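Local coordinates for protein transcriptional regulator, LacI family (Arthrobacter sp., PDB 4RKQ) that probably regulates transcription as a LacI-family factor, its periplasmic-binding-protein-like domain sensing a sugar or related small-molecule effector, at residues A[74-80]-A[93-99]. Residues are numbered along the deposited sequence.
Sequences VIGYLGG and PLIVLDE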
loop_
_atom_site.group_PDB
_atom_site.type_symbol
_atom_site.label_atom_id
_atom_site.label_comp_id
_atom_site.label_asym_id
_atom_site.label_seq_id
_atom_site.Cartn_x
_atom_site.Cartn_y
_atom_site.Cartn_z
ATOM N N VAL A 74 13.525 16.824 -5.696
ATOM C CA VAL A 74 12.583 15.727 -5.934
ATOM C C VAL A 74 13.295 14.416 -5.788
ATOM O O VAL A 74 14.413 14.294 -6.222
ATOM C CB VAL A 74 11.953 15.794 -7.332
ATOM C CG1 VAL A 74 11.103 14.556 -7.628
ATOM C CG2 VAL A 74 11.126 17.071 -7.491
ATOM N N ILE A 75 12.610 13.462 -5.165
ATOM C CA ILE A 75 13.050 12.061 -5.090
ATOM C C ILE A 75 11.953 11.280 -5.818
ATOM O O ILE A 75 10.755 11.444 -5.507
ATOM C CB ILE A 75 13.106 11.608 -3.628
ATOM C CG1 ILE A 75 14.280 12.276 -2.951
ATOM C CG2 ILE A 75 13.262 10.070 -3.558
ATOM C CD1 ILE A 75 14.184 12.172 -1.426
ATOM N N GLY A 76 12.313 10.474 -6.808
ATOM C CA GLY A 76 11.279 9.786 -7.564
ATOM C C GLY A 76 11.661 8.584 -8.398
ATOM O O GLY A 76 12.831 8.382 -8.734
ATOM N N TYR A 77 10.638 7.811 -8.711
ATOM C CA TYR A 77 10.680 6.802 -9.746
ATOM C C TYR A 77 10.000 7.448 -10.942
ATOM O O TYR A 77 8.806 7.689 -10.926
ATOM C CB TYR A 77 9.929 5.559 -9.305
ATOM C CG TYR A 77 10.677 4.660 -8.371
ATOM C CD1 TYR A 77 10.758 4.939 -6.980
ATOM C CD2 TYR A 77 11.295 3.531 -8.841
ATOM C CE1 TYR A 77 11.436 4.092 -6.126
ATOM C CE2 TYR A 77 11.975 2.695 -7.996
ATOM C CZ TYR A 77 12.030 2.957 -6.661
ATOM O OH TYR A 77 12.740 2.104 -5.869
ATOM N N LEU A 78 10.765 7.771 -11.974
ATOM C CA LEU A 78 10.229 8.620 -13.046
ATOM C C LEU A 78 9.909 7.915 -14.358
ATOM O O LEU A 78 9.459 8.569 -15.315
ATOM C CB LEU A 78 11.183 9.771 -13.319
ATOM C CG LEU A 78 11.404 10.736 -12.132
ATOM C CD1 LEU A 78 12.127 11.899 -12.694
ATOM C CD2 LEU A 78 10.107 11.171 -11.464
ATOM N N GLY A 79 10.130 6.608 -14.415
ATOM C CA GLY A 79 9.767 5.819 -15.613
ATOM C C GLY A 79 10.492 6.200 -16.878
ATOM O O GLY A 79 9.932 6.114 -17.958
ATOM N N GLY A 80 11.733 6.668 -16.747
ATOM C CA GLY A 80 12.595 6.969 -17.892
ATOM C C GLY A 80 12.779 8.444 -18.191
ATOM O O GLY A 80 13.468 8.770 -19.130
ATOM N N PRO A 93 17.877 19.688 -7.045
ATOM C CA PRO A 93 18.359 18.327 -7.297
ATOM C C PRO A 93 17.236 17.303 -7.448
ATOM O O PRO A 93 16.235 17.347 -6.707
ATOM C CB PRO A 93 19.226 18.006 -6.052
ATOM C CG PRO A 93 18.905 19.041 -5.039
ATOM C CD PRO A 93 18.312 20.229 -5.735
ATOM N N LEU A 94 17.371 16.486 -8.484
ATOM C CA LEU A 94 16.597 15.288 -8.638
ATOM C C LEU A 94 17.422 14.080 -8.213
ATOM O O LEU A 94 18.560 13.913 -8.663
ATOM C CB LEU A 94 16.190 15.125 -10.088
ATOM C CG LEU A 94 15.471 13.852 -10.479
ATOM C CD1 LEU A 94 14.112 13.749 -9.787
ATOM C CD2 LEU A 94 15.308 13.845 -11.997
ATOM N N ILE A 95 16.815 13.255 -7.345
ATOM C CA ILE A 95 17.305 11.931 -7.066
ATOM C C ILE A 95 16.319 10.941 -7.668
ATOM O O ILE A 95 15.194 10.822 -7.193
ATOM C CB ILE A 95 17.415 11.691 -5.551
ATOM C CG1 ILE A 95 18.420 12.716 -4.985
ATOM C CG2 ILE A 95 17.889 10.266 -5.286
ATOM C CD1 ILE A 95 18.478 12.744 -3.519
ATOM N N VAL A 96 16.753 10.217 -8.678
ATOM C CA VAL A 96 15.966 9.093 -9.262
ATOM C C VAL A 96 16.401 7.725 -8.816
ATOM O O VAL A 96 17.566 7.491 -8.522
ATOM C CB VAL A 96 16.016 9.107 -10.815
ATOM C CG1 VAL A 96 15.299 10.314 -11.372
ATOM C CG2 VAL A 96 17.452 9.071 -11.330
ATOM N N LEU A 97 15.461 6.789 -8.801
ATOM C CA LEU A 97 15.772 5.436 -8.489
ATOM C C LEU A 97 15.454 4.516 -9.642
ATOM O O LEU A 97 14.482 4.721 -10.380
ATOM C CB LEU A 97 14.933 4.962 -7.308
ATOM C CG LEU A 97 15.293 5.648 -6.008
ATOM C CD1 LEU A 97 14.537 6.955 -5.788
ATOM C CD2 LEU A 97 15.056 4.668 -4.881
ATOM N N ASP A 98 16.295 3.498 -9.779
ATOM C CA ASP A 98 16.009 2.348 -10.638
ATOM C C ASP A 98 15.904 2.668 -12.127
ATOM O O ASP A 98 15.221 1.968 -12.859
ATOM C CB ASP A 98 14.758 1.618 -10.117
ATOM C CG ASP A 98 14.716 0.149 -10.543
ATOM O OD1 ASP A 98 15.787 -0.463 -10.619
ATOM O OD2 ASP A 98 13.631 -0.375 -10.867
ATOM N N GLU A 99 16.634 3.678 -12.599
ATOM C CA GLU A 99 16.691 3.960 -14.027
ATOM C C GLU A 99 17.997 4.620 -14.380
ATOM O O GLU A 99 18.752 4.987 -13.510
ATOM C CB GLU A 99 15.491 4.790 -14.494
ATOM C CG GLU A 99 15.379 6.215 -13.942
ATOM C CD GLU A 99 14.262 7.036 -14.666
ATOM O OE1 GLU A 99 14.556 7.784 -15.599
ATOM O OE2 GLU A 99 13.096 6.893 -14.347
HETATM O O HOH W 1 11.736 4.558 -12.405
#
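Residues 74-80 and 93-99 carry the two neighbouring parallel strands of a right-handed beta-alpha-beta unit (strand 73-76, helix 82-89, strand 94-97) in the periplasmic-binding-protein-like fold of LacI regulators. The strand axes approach to 4.8 Å at 6°, and four backbone hydrogen bonds fix the register: Val74 N to Pro93 O (2.9 Å), Ile95 N to Val74 O (2.8 Å), Gly76 N to Ile95 O (2.9 Å) and Leu97 N to Gly76 O (3.1 Å). The outward-facing polar groups of Ile75 pair with Gly19 and Ala21, while Leu94 and Val96 both pair with Gly106, which continues the sheet on both sides; Leu94 N is taken up by Gln86 OE1.

On one face Ile75 CG1 lies 4.1 Å from Ile95 CB, and helix 246-262 covers Ile95. On the other, Val74 CG1 meets Leu94 CD1 at 3.8 Å, and Leu78 CD1 reaches Val96 CG1 at 3.8 Å, under helix 82-89. A CB on Gly76 would fall 3.0 Å from Leu78 CD2, so its lack of a side chain makes room for that leucine.

At the C-terminal end of strand 94-97, Leu97 CB sits over the Tyr77 ring, 3.8 Å from its centroid and 18° off the normal, a CH-pi contact. Tyr77 OH bonds to Tyr29 OH, and Asp98 OD1 to Tyr112 OH. Asp98 also lies near a bound 1,2-ethanediol, probably from the crystallisation liquor; in this family the effector cleft usually lies at these C-terminal strand ends. Glu99 fastens the turn into helix 82-89: OE1 accepts from Ala82 N, while OE2 accepts from Gly80 N at 2.8 Å with an N-H...O angle of 165°.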